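Local atomic coordinates of peptidase M16 C-terminal domain-containing protein (Enterococcus faecalis, PDB entry 3D3Y), a protein that is of unknown function but belongs to the M16 peptidase family and is predicted to bind a metal ion. Residues A[13-18]-A[202-207]; A[23-28]-A[92-97]; A[19-24]-A[364-369]; A[29-34]-A[88-93]. All coordinates share one frame; numbering follows the deposited sequence.

Contact 1: residues A[13-18]-A[202-207]; sequences NLHVIP and DIFVLG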
loop_
_atom_site.group_PDB
_atom_site.type_symbol
_atom_site.label_atom_id
_atom_site.label_comp_id
_atom_site.label_asym_id
_atom_site.label_seq_id
_atom_site.Cartn_x
_atom_site.Cartn_y
_atom_site.Cartn_z
ATOM N N ASN A 13 -5.037 12.410 16.657
ATOM C CA ASN A 13 -6.492 12.357 16.690
ATOM C C ASN A 13 -7.027 10.966 16.846
ATOM O O ASN A 13 -6.432 10.000 16.351
ATOM C CB ASN A 13 -7.043 13.018 15.432
ATOM C CG ASN A 13 -6.741 14.489 15.407
ATOM O OD1 ASN A 13 -7.373 15.254 16.123
ATOM N ND2 ASN A 13 -5.722 14.890 14.638
ATOM N N LEU A 14 -8.123 10.854 17.576
ATOM C CA LEU A 14 -8.772 9.577 17.824
ATOM C C LEU A 14 -10.075 9.548 17.046
ATOM O O LEU A 14 -10.825 10.546 17.008
ATOM C CB LEU A 14 -9.032 9.382 19.330
ATOM C CG LEU A 14 -9.919 8.212 19.822
ATOM C CD1 LEU A 14 -9.348 6.823 19.460
ATOM C CD2 LEU A 14 -10.121 8.308 21.316
ATOM N N HIS A 15 -10.355 8.407 16.432
ATOM C CA HIS A 15 -11.575 8.238 15.640
ATOM C C HIS A 15 -12.236 6.949 16.064
ATOM O O HIS A 15 -11.647 5.863 15.933
ATOM C CB HIS A 15 -11.262 8.190 14.130
ATOM C CG HIS A 15 -10.294 9.241 13.687
ATOM N ND1 HIS A 15 -10.688 10.510 13.333
ATOM C CD2 HIS A 15 -8.948 9.220 13.565
ATOM C CE1 HIS A 15 -9.625 11.228 13.004
ATOM N NE2 HIS A 15 -8.556 10.468 13.133
ATOM N N VAL A 16 -13.447 7.067 16.582
ATOM C CA VAL A 16 -14.200 5.927 17.079
ATOM C C VAL A 16 -15.344 5.647 16.098
ATOM O O VAL A 16 -16.139 6.546 15.799
ATOM C CB VAL A 16 -14.759 6.220 18.494
ATOM C CG1 VAL A 16 -15.648 5.063 18.992
ATOM C CG2 VAL A 16 -13.611 6.532 19.490
ATOM N N ILE A 17 -15.393 4.413 15.585
ATOM C CA ILE A 17 -16.397 3.978 14.621
ATOM C C ILE A 17 -17.262 2.893 15.282
ATOM O O ILE A 17 -16.904 1.693 15.279
ATOM C CB ILE A 17 -15.794 3.487 13.252
ATOM C CG1 ILE A 17 -14.884 4.545 12.612
ATOM C CG2 ILE A 17 -16.927 3.197 12.231
ATOM C CD1 ILE A 17 -13.493 4.518 13.067
ATOM N N PRO A 18 -18.396 3.314 15.889
ATOM C CA PRO A 18 -19.295 2.388 16.571
ATOM C C PRO A 18 -20.022 1.533 15.557
ATOM O O PRO A 18 -20.468 2.033 14.527
ATOM C CB PRO A 18 -20.319 3.314 17.277
ATOM C CG PRO A 18 -19.734 4.666 17.206
ATOM C CD PRO A 18 -18.886 4.699 15.973
ATOM N N ASP A 202 -3.018 8.993 13.814
ATOM C CA ASP A 202 -4.470 8.817 13.867
ATOM C C ASP A 202 -4.770 7.423 14.402
ATOM O O ASP A 202 -4.138 6.434 14.021
ATOM C CB ASP A 202 -5.126 9.082 12.496
ATOM C CG ASP A 202 -5.144 10.551 12.151
ATOM O OD1 ASP A 202 -6.090 11.257 12.560
ATOM O OD2 ASP A 202 -4.183 11.020 11.499
ATOM N N ILE A 203 -5.710 7.368 15.336
ATOM C CA ILE A 203 -6.029 6.133 16.040
ATOM C C ILE A 203 -7.471 5.855 15.742
ATOM O O ILE A 203 -8.339 6.759 15.871
ATOM C CB ILE A 203 -5.828 6.289 17.560
ATOM C CG1 ILE A 203 -4.364 6.630 17.841
ATOM C CG2 ILE A 203 -6.251 5.002 18.285
ATOM C CD1 ILE A 203 -4.065 6.959 19.305
ATOM N N PHE A 204 -7.719 4.634 15.287
ATOM C CA PHE A 204 -9.063 4.191 14.935
ATOM C C PHE A 204 -9.497 3.014 15.795
ATOM O O PHE A 204 -8.706 2.091 16.075
ATOM C CB PHE A 204 -9.110 3.787 13.462
ATOM C CG PHE A 204 -9.002 4.943 12.526
ATOM C CD1 PHE A 204 -10.128 5.449 11.899
ATOM C CD2 PHE A 204 -7.760 5.539 12.271
ATOM C CE1 PHE A 204 -10.031 6.535 11.043
ATOM C CE2 PHE A 204 -7.666 6.622 11.408
ATOM C CZ PHE A 204 -8.787 7.112 10.795
ATOM N N VAL A 205 -10.761 3.055 16.206
ATOM C CA VAL A 205 -11.367 1.970 16.939
ATOM C C VAL A 205 -12.688 1.667 16.265
ATOM O O VAL A 205 -13.574 2.527 16.202
ATOM C CB VAL A 205 -11.605 2.334 18.442
ATOM C CG1 VAL A 205 -12.206 1.137 19.167
ATOM C CG2 VAL A 205 -10.292 2.744 19.080
ATOM N N LEU A 206 -12.803 0.445 15.748
ATOM C CA LEU A 206 -13.996 -0.014 15.057
ATOM C C LEU A 206 -14.567 -1.207 15.811
ATOM O O LEU A 206 -13.905 -2.273 15.930
ATOM C CB LEU A 206 -13.669 -0.400 13.603
ATOM C CG LEU A 206 -14.751 -1.194 12.849
ATOM C CD1 LEU A 206 -15.775 -0.242 12.316
ATOM C CD2 LEU A 206 -14.156 -1.975 11.721
ATOM N N GLY A 207 -15.790 -1.049 16.311
ATOM C CA GLY A 207 -16.442 -2.143 17.044
ATOM C C GLY A 207 -17.595 -1.618 17.883
ATOM O O GLY A 207 -17.950 -0.421 17.780
#
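D202 reaches from strand 202-207 to H15 on the parallel strand 13-18. Its OD1 accepts the NE2-H of H15 at 2.7 Å, in the imidazole plane and almost straight. NE2 meets OD1 on its anti side, somewhat out of the carboxylate plane. OD2 is taken by a salt bridge to K230. I203 turns to the other face, where its CG2 meets CD1 of L14 at 3.8 Å. Its N bonds N13 O and its O accepts from H15 N, the two bonds straddling L14. F204, back on the H15 face, forms an offset stack with that ring, planes 26° apart. H15 CD2 lies over the phenyl face near the rim, 3.5 Å from F204 CZ. I17 CD1 touches the edge of the same ring at F204 CD1, 3.7 Å away. V205 bonds H15 O and I17 N in turn. L206 CD1 meets I17 CG2 at 3.6 Å. G207 N makes the last bond, to I17 O. In this six-stranded mixed sheet, helix 211-219 covers the L14 face and helix 368-380 the H15 face. The imidazole is thus held by a carboxylate at its edge and a phenyl face. K230 probably helps keep the buried D202 ionised.

Contact 2: residues A[23-28]-A[92-97]; sequences KTVRLL and MNIVND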
loop_
_atom_site.group_PDB
_atom_site.type_symbol
_atom_site.label_atom_id
_atom_site.label_comp_id
_atom_site.label_asym_id
_atom_site.label_seq_id
_atom_site.Cartn_x
_atom_site.Cartn_y
_atom_site.Cartn_z
ATOM N N LYS A 23 -17.968 -8.987 16.524
ATOM C CA LYS A 23 -17.851 -9.483 17.898
ATOM C C LYS A 23 -16.485 -9.114 18.477
ATOM O O LYS A 23 -16.204 -9.362 19.649
ATOM C CB LYS A 23 -18.041 -11.008 17.931
ATOM C CG LYS A 23 -19.394 -11.478 17.437
ATOM C CD LYS A 23 -19.516 -12.989 17.588
ATOM C CE LYS A 23 -20.726 -13.498 16.868
ATOM N NZ LYS A 23 -21.981 -13.133 17.581
ATOM N N THR A 24 -15.626 -8.551 17.634
ATOM C CA THR A 24 -14.328 -8.079 18.072
ATOM C C THR A 24 -14.208 -6.589 17.816
ATOM O O THR A 24 -15.047 -5.997 17.127
ATOM C CB THR A 24 -13.176 -8.747 17.310
ATOM O OG1 THR A 24 -13.291 -8.431 15.913
ATOM C CG2 THR A 24 -13.176 -10.276 17.535
ATOM N N VAL A 25 -13.123 -6.020 18.344
ATOM C CA VAL A 25 -12.822 -4.598 18.248
ATOM C C VAL A 25 -11.459 -4.480 17.565
ATOM O O VAL A 25 -10.497 -5.117 17.984
ATOM C CB VAL A 25 -12.784 -3.946 19.618
ATOM C CG1 VAL A 25 -12.385 -2.470 19.496
ATOM C CG2 VAL A 25 -14.167 -4.067 20.299
ATOM N N ARG A 26 -11.405 -3.729 16.467
ATOM C CA ARG A 26 -10.156 -3.527 15.766
ATOM C C ARG A 26 -9.624 -2.191 16.215
ATOM O O ARG A 26 -10.397 -1.225 16.371
ATOM C CB ARG A 26 -10.397 -3.459 14.273
ATOM C CG ARG A 26 -11.212 -4.576 13.742
ATOM C CD ARG A 26 -10.333 -5.569 13.067
ATOM N NE ARG A 26 -11.090 -6.756 12.684
ATOM C CZ ARG A 26 -10.515 -7.911 12.369
ATOM N NH1 ARG A 26 -9.177 -7.995 12.383
ATOM N NH2 ARG A 26 -11.268 -8.966 12.053
ATOM N N LEU A 27 -8.309 -2.143 16.395
ATOM C CA LEU A 27 -7.596 -0.921 16.706
ATOM C C LEU A 27 -6.484 -0.723 15.695
ATOM O O LEU A 27 -5.799 -1.691 15.292
ATOM C CB LEU A 27 -6.968 -0.985 18.102
ATOM C CG LEU A 27 -7.868 -1.122 19.335
ATOM C CD1 LEU A 27 -8.145 -2.589 19.596
ATOM C CD2 LEU A 27 -7.155 -0.508 20.516
ATOM N N LEU A 28 -6.306 0.532 15.290
ATOM C CA LEU A 28 -5.249 0.910 14.350
ATOM C C LEU A 28 -4.634 2.187 14.841
ATOM O O LEU A 28 -5.348 3.178 15.063
ATOM C CB LEU A 28 -5.808 1.077 12.940
ATOM C CG LEU A 28 -4.900 1.724 11.877
ATOM C CD1 LEU A 28 -3.675 0.823 11.510
ATOM C CD2 LEU A 28 -5.777 2.054 10.665
HETATM N N MSE A 92 -4.360 -4.104 16.052
HETATM C CA MSE A 92 -4.775 -5.076 17.046
HETATM C C MSE A 92 -6.220 -5.465 16.803
HETATM O O MSE A 92 -7.044 -4.632 16.375
HETATM C CB MSE A 92 -4.707 -4.502 18.453
HETATM C CG MSE A 92 -3.369 -4.472 19.079
HETATM SE SE MSE A 92 -3.506 -3.927 20.954
HETATM C CE MSE A 92 -3.818 -5.569 21.861
ATOM N N ASN A 93 -6.522 -6.723 17.102
ATOM C CA ASN A 93 -7.893 -7.270 17.103
ATOM C C ASN A 93 -8.076 -7.913 18.491
ATOM O O ASN A 93 -7.220 -8.694 18.948
ATOM C CB ASN A 93 -8.043 -8.298 15.969
ATOM C CG ASN A 93 -9.514 -8.675 15.656
ATOM O OD1 ASN A 93 -9.798 -9.825 15.253
ATOM N ND2 ASN A 93 -10.433 -7.722 15.797
ATOM N N ILE A 94 -9.140 -7.533 19.184
ATOM C CA ILE A 94 -9.466 -8.053 20.516
ATOM C C ILE A 94 -10.930 -8.441 20.585
ATOM O O ILE A 94 -11.782 -7.854 19.889
ATOM C CB ILE A 94 -9.185 -6.993 21.610
ATOM C CG1 ILE A 94 -10.067 -5.752 21.387
ATOM C CG2 ILE A 94 -7.724 -6.599 21.561
ATOM C CD1 ILE A 94 -9.789 -4.621 22.341
ATOM N N VAL A 95 -11.234 -9.424 21.424
ATOM C CA VAL A 95 -12.612 -9.855 21.608
ATOM C C VAL A 95 -13.311 -8.793 22.448
ATOM O O VAL A 95 -12.719 -8.268 23.374
ATOM C CB VAL A 95 -12.694 -11.206 22.343
ATOM C CG1 VAL A 95 -14.127 -11.574 22.578
ATOM C CG2 VAL A 95 -11.963 -12.347 21.573
ATOM N N ASN A 96 -14.552 -8.465 22.110
ATOM C CA ASN A 96 -15.342 -7.458 22.863
ATOM C C ASN A 96 -15.672 -7.969 24.280
ATOM O O ASN A 96 -15.886 -9.180 24.470
ATOM C CB ASN A 96 -16.604 -7.125 22.068
ATOM C CG ASN A 96 -17.372 -5.940 22.635
ATOM O OD1 ASN A 96 -17.933 -6.028 23.728
ATOM N ND2 ASN A 96 -17.394 -4.815 21.888
ATOM N N ASP A 97 -15.696 -7.068 25.272
ATOM C CA ASP A 97 -16.070 -7.427 26.670
ATOM C C ASP A 97 -17.364 -8.232 26.773
ATOM O O ASP A 97 -17.533 -9.029 27.697
ATOM C CB ASP A 97 -16.232 -6.186 27.569
ATOM C CG ASP A 97 -14.906 -5.551 27.948
ATOM O OD1 ASP A 97 -13.961 -6.271 28.385
ATOM O OD2 ASP A 97 -14.818 -4.309 27.816
HETATM O O HOH W 1 -17.135 -5.289 18.934
#
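I94 packs against V25 and L27 at the apolar centre of this antiparallel pair. Its CG1 sits between the backbone N and carbonyl carbon (chi1 62°) and meets V25 CB at 3.7 Å. I94 CD1 goes on to L27 CD1 at 3.8 Å, the side chains crossing at about a right angle. CB of M92, a selenomethionine, touches the same L27 CD1. Helix 105-118 covers this face. The backbone pairs V25 with I94 and L27 with M92, two bonds each. On the opposite face the R26 guanidinium and N93 amide stack, planes only 7° apart, with N93 ND2 3.2 Å above the guanidinium near its rim. The same ND2 donates to T24 OG1 at 2.9 Å, near the amide plane. A second, weak bond runs to V25 O. K23 and N96 leave the strands at this end of the 24-34/85-95 pair of the mixed sheet, where N96 N bonds K23 O at 3.1 Å. A water joins T24 O to N96 ND2, while N96 OD1 accepts from H98 N. The bonds of N93 ND2 are consistent with this amide orientation. With the planes nearly parallel, the guanidinium N-H groups do not aim at the amide oxygen, and the contact is stacking.

Contact 3: residues A[19-24]-A[364-369]; sequences TEKYKT and ALDNAG. With EDO (1,2-ethanediol), chain F.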
loop_
_atom_site.group_PDB
_atom_site.type_symbol
_atom_site.label_atom_id
_atom_site.label_comp_id
_atom_site.label_asym_id
_atom_site.label_seq_id
_atom_site.Cartn_x
_atom_site.Cartn_y
_atom_site.Cartn_z
ATOM N N THR A 19 -20.152 0.249 15.860
ATOM C CA THR A 19 -20.867 -0.673 14.999
ATOM C C THR A 19 -21.200 -1.923 15.802
ATOM O O THR A 19 -20.481 -2.263 16.736
ATOM C CB THR A 19 -20.041 -1.051 13.754
ATOM O OG1 THR A 19 -20.750 -2.034 13.010
ATOM C CG2 THR A 19 -18.624 -1.603 14.124
ATOM N N GLU A 20 -22.302 -2.578 15.457
ATOM C CA GLU A 20 -22.654 -3.842 16.090
ATOM C C GLU A 20 -22.402 -5.016 15.130
ATOM O O GLU A 20 -22.841 -6.145 15.373
ATOM C CB GLU A 20 -24.116 -3.797 16.549
ATOM C CG GLU A 20 -24.307 -3.003 17.826
ATOM C CD GLU A 20 -25.763 -2.913 18.235
ATOM O OE1 GLU A 20 -26.570 -2.435 17.421
ATOM O OE2 GLU A 20 -26.098 -3.324 19.368
ATOM N N LYS A 21 -21.685 -4.730 14.043
ATOM C CA LYS A 21 -21.476 -5.678 12.967
ATOM C C LYS A 21 -20.515 -6.803 13.377
ATOM O O LYS A 21 -20.598 -7.907 12.836
ATOM C CB LYS A 21 -20.958 -4.939 11.724
ATOM C CG LYS A 21 -20.891 -5.771 10.442
ATOM C CD LYS A 21 -20.835 -4.881 9.169
ATOM C CE LYS A 21 -20.509 -5.716 7.901
ATOM N NZ LYS A 21 -21.120 -5.131 6.647
ATOM N N TYR A 22 -19.651 -6.521 14.355
ATOM C CA TYR A 22 -18.564 -7.441 14.752
ATOM C C TYR A 22 -18.563 -7.833 16.222
ATOM O O TYR A 22 -19.055 -7.093 17.062
ATOM C CB TYR A 22 -17.212 -6.837 14.392
ATOM C CG TYR A 22 -17.161 -6.427 12.935
ATOM C CD1 TYR A 22 -17.090 -7.394 11.916
ATOM C CD2 TYR A 22 -17.218 -5.079 12.570
ATOM C CE1 TYR A 22 -17.060 -7.021 10.564
ATOM C CE2 TYR A 22 -17.196 -4.695 11.227
ATOM C CZ TYR A 22 -17.124 -5.667 10.233
ATOM O OH TYR A 22 -17.106 -5.293 8.907
ATOM N N LYS A 23 -17.968 -8.987 16.524
ATOM C CA LYS A 23 -17.851 -9.483 17.898
ATOM C C LYS A 23 -16.485 -9.114 18.477
ATOM O O LYS A 23 -16.204 -9.362 19.649
ATOM C CB LYS A 23 -18.041 -11.008 17.931
ATOM C CG LYS A 23 -19.394 -11.478 17.437
ATOM C CD LYS A 23 -19.516 -12.989 17.588
ATOM C CE LYS A 23 -20.726 -13.498 16.868
ATOM N NZ LYS A 23 -21.981 -13.133 17.581
ATOM N N THR A 24 -15.626 -8.551 17.634
ATOM C CA THR A 24 -14.328 -8.079 18.072
ATOM C C THR A 24 -14.208 -6.589 17.816
ATOM O O THR A 24 -15.047 -5.997 17.127
ATOM C CB THR A 24 -13.176 -8.747 17.310
ATOM O OG1 THR A 24 -13.291 -8.431 15.913
ATOM C CG2 THR A 24 -13.176 -10.276 17.535
ATOM N N ALA A 364 -15.571 -6.712 -0.643
ATOM C CA ALA A 364 -14.860 -6.035 0.446
ATOM C C ALA A 364 -15.751 -5.193 1.374
ATOM O O ALA A 364 -15.297 -4.718 2.429
ATOM C CB ALA A 364 -13.713 -5.228 -0.102
ATOM N N LEU A 365 -17.025 -5.035 1.002
ATOM C CA LEU A 365 -18.004 -4.306 1.829
ATOM C C LEU A 365 -18.145 -4.890 3.237
ATOM O O LEU A 365 -18.509 -4.172 4.184
ATOM C CB LEU A 365 -19.393 -4.266 1.167
ATOM C CG LEU A 365 -19.692 -3.224 0.082
ATOM C CD1 LEU A 365 -21.207 -3.044 -0.087
ATOM C CD2 LEU A 365 -19.035 -1.892 0.395
ATOM N N ASP A 366 -17.858 -6.186 3.368
ATOM C CA ASP A 366 -18.054 -6.880 4.629
ATOM C C ASP A 366 -16.867 -6.719 5.574
ATOM O O ASP A 366 -17.029 -6.662 6.806
ATOM C CB ASP A 366 -18.326 -8.363 4.374
ATOM C CG ASP A 366 -19.778 -8.633 4.037
ATOM O OD1 ASP A 366 -20.546 -7.652 3.829
ATOM O OD2 ASP A 366 -20.148 -9.833 3.992
ATOM N N ASN A 367 -15.687 -6.635 4.978
ATOM C CA ASN A 367 -14.439 -6.731 5.703
ATOM C C ASN A 367 -14.116 -5.538 6.641
ATOM O O ASN A 367 -14.076 -4.394 6.197
ATOM C CB ASN A 367 -13.317 -6.969 4.691
ATOM C CG ASN A 367 -12.019 -7.284 5.354
ATOM O OD1 ASN A 367 -11.256 -6.383 5.706
ATOM N ND2 ASN A 367 -11.747 -8.575 5.541
ATOM N N ALA A 368 -13.870 -5.829 7.922
ATOM C CA ALA A 368 -13.520 -4.800 8.920
ATOM C C ALA A 368 -12.211 -4.082 8.580
ATOM O O ALA A 368 -12.103 -2.871 8.753
ATOM C CB ALA A 368 -13.467 -5.385 10.333
ATOM N N GLY A 369 -11.223 -4.815 8.072
ATOM C CA GLY A 369 -9.980 -4.182 7.603
ATOM C C GLY A 369 -10.202 -3.206 6.471
ATOM O O GLY A 369 -9.641 -2.102 6.462
HETATM C C1 EDO F . -24.230 -1.634 12.207
HETATM O O1 EDO F . -24.473 -1.788 13.608
HETATM C C2 EDO F . -23.172 -0.564 11.966
HETATM O O2 EDO F . -22.822 -0.563 10.574
#
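Y22 meets the 364-369 segment with both its hydroxyl and one ring face. Its OH donates to D366 O at 2.5 Å, a short bond whose donor is tilted 30° from the carbonyl plane. A368 CB lies over the ring toward the rim, 3.7 Å from Y22 CZ, and makes a CH-pi contact. K21 CG covers the opposite face, so the ring is held between a lysine methylene and an alanine methyl. W371 and L206 also pack on Y22. Beyond CG the K21 chain is extended. It carries NZ to D366 OD1 at 3.8 Å, a long salt bridge. NZ also comes to 3.7 Å from L365 O.

The second shell sets these groups in place. N367 is the N-cap of helix 368-380, and its OD1 accepts from A370 N. N367 N in turn bonds back to A364 O. On the other side T19 OG1 accepts from K21 N at 3.0 Å, an ST turn that shapes the loop before Y22. A 1,2-ethanediol, probably from the crystallisation liquor, takes a bond from E20 N through its O1.

The contact is small and near the surface. Y22 chiefly ties the loop between strands 12-18 and 24-34 to the start of a helix. K21 would probably add only modest electrostatic attraction to D366 and perhaps to the L365 carbonyl.

Contact 4: residues A[29-34]-A[88-93]; sequences VRFNTR and FNISMN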
loop_
_atom_site.group_PDB
_atom_site.type_symbol
_atom_site.label_atom_id
_atom_site.label_comp_id
_atom_site.label_asym_id
_atom_site.label_seq_id
_atom_site.Cartn_x
_atom_site.Cartn_y
_atom_site.Cartn_z
ATOM N N VAL A 29 -3.318 2.158 15.048
ATOM C CA VAL A 29 -2.567 3.380 15.268
ATOM C C VAL A 29 -1.709 3.623 14.021
ATOM O O VAL A 29 -0.823 2.792 13.687
ATOM C CB VAL A 29 -1.687 3.292 16.503
ATOM C CG1 VAL A 29 -1.055 4.669 16.806
ATOM C CG2 VAL A 29 -2.509 2.784 17.707
ATOM N N ARG A 30 -1.996 4.722 13.317
ATOM C CA ARG A 30 -1.299 4.984 12.059
ATOM C C ARG A 30 -0.443 6.255 12.137
ATOM O O ARG A 30 -0.968 7.371 12.360
ATOM C CB ARG A 30 -2.268 4.982 10.866
ATOM C CG ARG A 30 -1.582 5.287 9.513
ATOM C CD ARG A 30 -2.426 4.863 8.284
ATOM N NE ARG A 30 -2.519 3.411 8.144
ATOM C CZ ARG A 30 -3.507 2.773 7.511
ATOM N NH1 ARG A 30 -4.517 3.450 6.943
ATOM N NH2 ARG A 30 -3.473 1.444 7.430
ATOM N N PHE A 31 0.873 6.066 12.044
ATOM C CA PHE A 31 1.822 7.192 11.971
ATOM C C PHE A 31 2.046 7.573 10.504
ATOM O O PHE A 31 2.350 6.734 9.668
ATOM C CB PHE A 31 3.169 6.845 12.603
ATOM C CG PHE A 31 3.105 6.538 14.082
ATOM C CD1 PHE A 31 3.644 7.438 15.012
ATOM C CD2 PHE A 31 2.523 5.355 14.537
ATOM C CE1 PHE A 31 3.591 7.171 16.378
ATOM C CE2 PHE A 31 2.490 5.065 15.889
ATOM C CZ PHE A 31 3.033 5.997 16.812
ATOM N N ASN A 32 1.872 8.844 10.188
ATOM C CA ASN A 32 1.852 9.290 8.801
ATOM C C ASN A 32 2.986 10.283 8.619
ATOM O O ASN A 32 3.126 11.208 9.429
ATOM C CB ASN A 32 0.485 9.931 8.517
ATOM C CG ASN A 32 0.230 10.203 7.024
ATOM O OD1 ASN A 32 0.979 10.941 6.353
ATOM N ND2 ASN A 32 -0.845 9.617 6.511
ATOM N N THR A 33 3.795 10.089 7.574
ATOM C CA THR A 33 4.904 11.003 7.252
ATOM C C THR A 33 5.037 11.146 5.735
ATOM O O THR A 33 4.518 10.317 4.984
ATOM C CB THR A 33 6.248 10.515 7.867
ATOM O OG1 THR A 33 7.176 11.610 7.911
ATOM C CG2 THR A 33 6.851 9.355 7.040
ATOM N N ARG A 34 5.721 12.189 5.283
ATOM C CA ARG A 34 6.082 12.299 3.856
ATOM C C ARG A 34 6.967 11.116 3.418
ATOM O O ARG A 34 7.883 10.714 4.140
ATOM C CB ARG A 34 6.790 13.646 3.588
ATOM C CG ARG A 34 7.102 13.949 2.115
ATOM C CD ARG A 34 7.943 15.261 1.951
ATOM N NE ARG A 34 9.339 15.012 2.332
ATOM C CZ ARG A 34 10.226 14.358 1.573
ATOM N NH1 ARG A 34 9.886 13.903 0.373
ATOM N NH2 ARG A 34 11.468 14.164 2.007
ATOM N N PHE A 88 3.049 3.930 8.900
ATOM C CA PHE A 88 3.574 2.951 9.861
ATOM C C PHE A 88 2.353 2.566 10.688
ATOM O O PHE A 88 1.735 3.418 11.327
ATOM C CB PHE A 88 4.655 3.605 10.695
ATOM C CG PHE A 88 5.286 2.724 11.743
ATOM C CD1 PHE A 88 6.578 2.222 11.546
ATOM C CD2 PHE A 88 4.636 2.466 12.968
ATOM C CE1 PHE A 88 7.208 1.471 12.542
ATOM C CE2 PHE A 88 5.245 1.692 13.977
ATOM C CZ PHE A 88 6.544 1.178 13.754
ATOM N N ASN A 89 1.996 1.285 10.639
ATOM C CA ASN A 89 0.655 0.833 11.034
ATOM C C ASN A 89 0.687 -0.201 12.146
ATOM O O ASN A 89 1.177 -1.310 11.939
ATOM C CB ASN A 89 -0.008 0.155 9.822
ATOM C CG ASN A 89 0.056 0.998 8.556
ATOM O OD1 ASN A 89 -0.378 2.138 8.557
ATOM N ND2 ASN A 89 0.583 0.424 7.466
ATOM N N ILE A 90 0.139 0.138 13.306
ATOM C CA ILE A 90 0.088 -0.823 14.416
ATOM C C ILE A 90 -1.357 -1.241 14.527
ATOM O O ILE A 90 -2.253 -0.400 14.685
ATOM C CB ILE A 90 0.534 -0.181 15.739
ATOM C CG1 ILE A 90 1.985 0.325 15.626
ATOM C CG2 ILE A 90 0.377 -1.157 16.923
ATOM C CD1 ILE A 90 2.382 1.236 16.819
ATOM N N SER A 91 -1.581 -2.547 14.414
ATOM C CA SER A 91 -2.939 -3.094 14.373
ATOM C C SER A 91 -3.131 -4.072 15.519
ATOM O O SER A 91 -2.194 -4.817 15.862
ATOM C CB SER A 91 -3.122 -3.861 13.053
ATOM O OG SER A 91 -2.999 -2.965 11.941
HETATM N N MSE A 92 -4.360 -4.104 16.052
HETATM C CA MSE A 92 -4.775 -5.076 17.046
HETATM C C MSE A 92 -6.220 -5.465 16.803
HETATM O O MSE A 92 -7.044 -4.632 16.375
HETATM C CB MSE A 92 -4.707 -4.502 18.453
HETATM C CG MSE A 92 -3.369 -4.472 19.079
HETATM SE SE MSE A 92 -3.506 -3.927 20.954
HETATM C CE MSE A 92 -3.818 -5.569 21.861
ATOM N N ASN A 93 -6.522 -6.723 17.102
ATOM C CA ASN A 93 -7.893 -7.270 17.103
ATOM C C ASN A 93 -8.076 -7.913 18.491
ATOM O O ASN A 93 -7.220 -8.694 18.948
ATOM C CB ASN A 93 -8.043 -8.298 15.969
ATOM C CG ASN A 93 -9.514 -8.675 15.656
ATOM O OD1 ASN A 93 -9.798 -9.825 15.253
ATOM N ND2 ASN A 93 -10.433 -7.722 15.797
#
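R30 and N89 make the polar contact between these antiparallel strands. Their side chains run side by side, pointing the same way. R30 NE donates to N89 OD1, though the 2.5 Å length is doubtful. The oxygen lies at the guanidinium edge, but the donor stands 39° above the amide carbonyl plane. The R30 chain bends at chi3 (-70°), which places NE beside N89. R30 NH2 has a salt bridge to E373, and the arginine makes a cation-pi contact with Y376. Backbone bonds join V29 with I90 and F31 with F88, two to each pair. V29 N to I90 O measures 2.8 Å.

The aromatic contact lies on the other face. The edge of F88 points to the face of F31 in an offset edge-to-face pair, with planes at 87° and centroids 5.8 Å apart. Their closest carbons are F31 CD2 and F88 CD2, at 3.9 Å. I90 CD1 reaches F31 CE2 at 3.9 Å as well.

The two strands lie inside the six-stranded sheet, with strand 200-207 beside 24-34 and strand 74-82 beside 85-95. Helix 40-52 packs on the F88 face, through S47 and M50. Helix 368-380 supplies E373 and Y376 on the R30 face.

In the fold
Contacts 1, 2 and 4 belong to one mixed sheet. Contacts 2 and 4 are successive parts of the same strand pair, 24-34 with 85-95, their centres about 16 Å apart. Contact 1 joins them through strand 200-207. D202 O to R30 N is 2.8 Å, F204 N to L28 O 2.8 Å and L206 O to R26 N 2.9 Å, all probable hydrogen bonds. Contact 3 lies at one end of the strands, in the loop from 12-18 to 24-34, its centre about 10 Å from that of contact 2. A368 CB packs on R26 NE at 3.6 Å. Helix 368-380, starting there, also touches H15, F204 and R30. The ethanediol at contact 3 marks no known site.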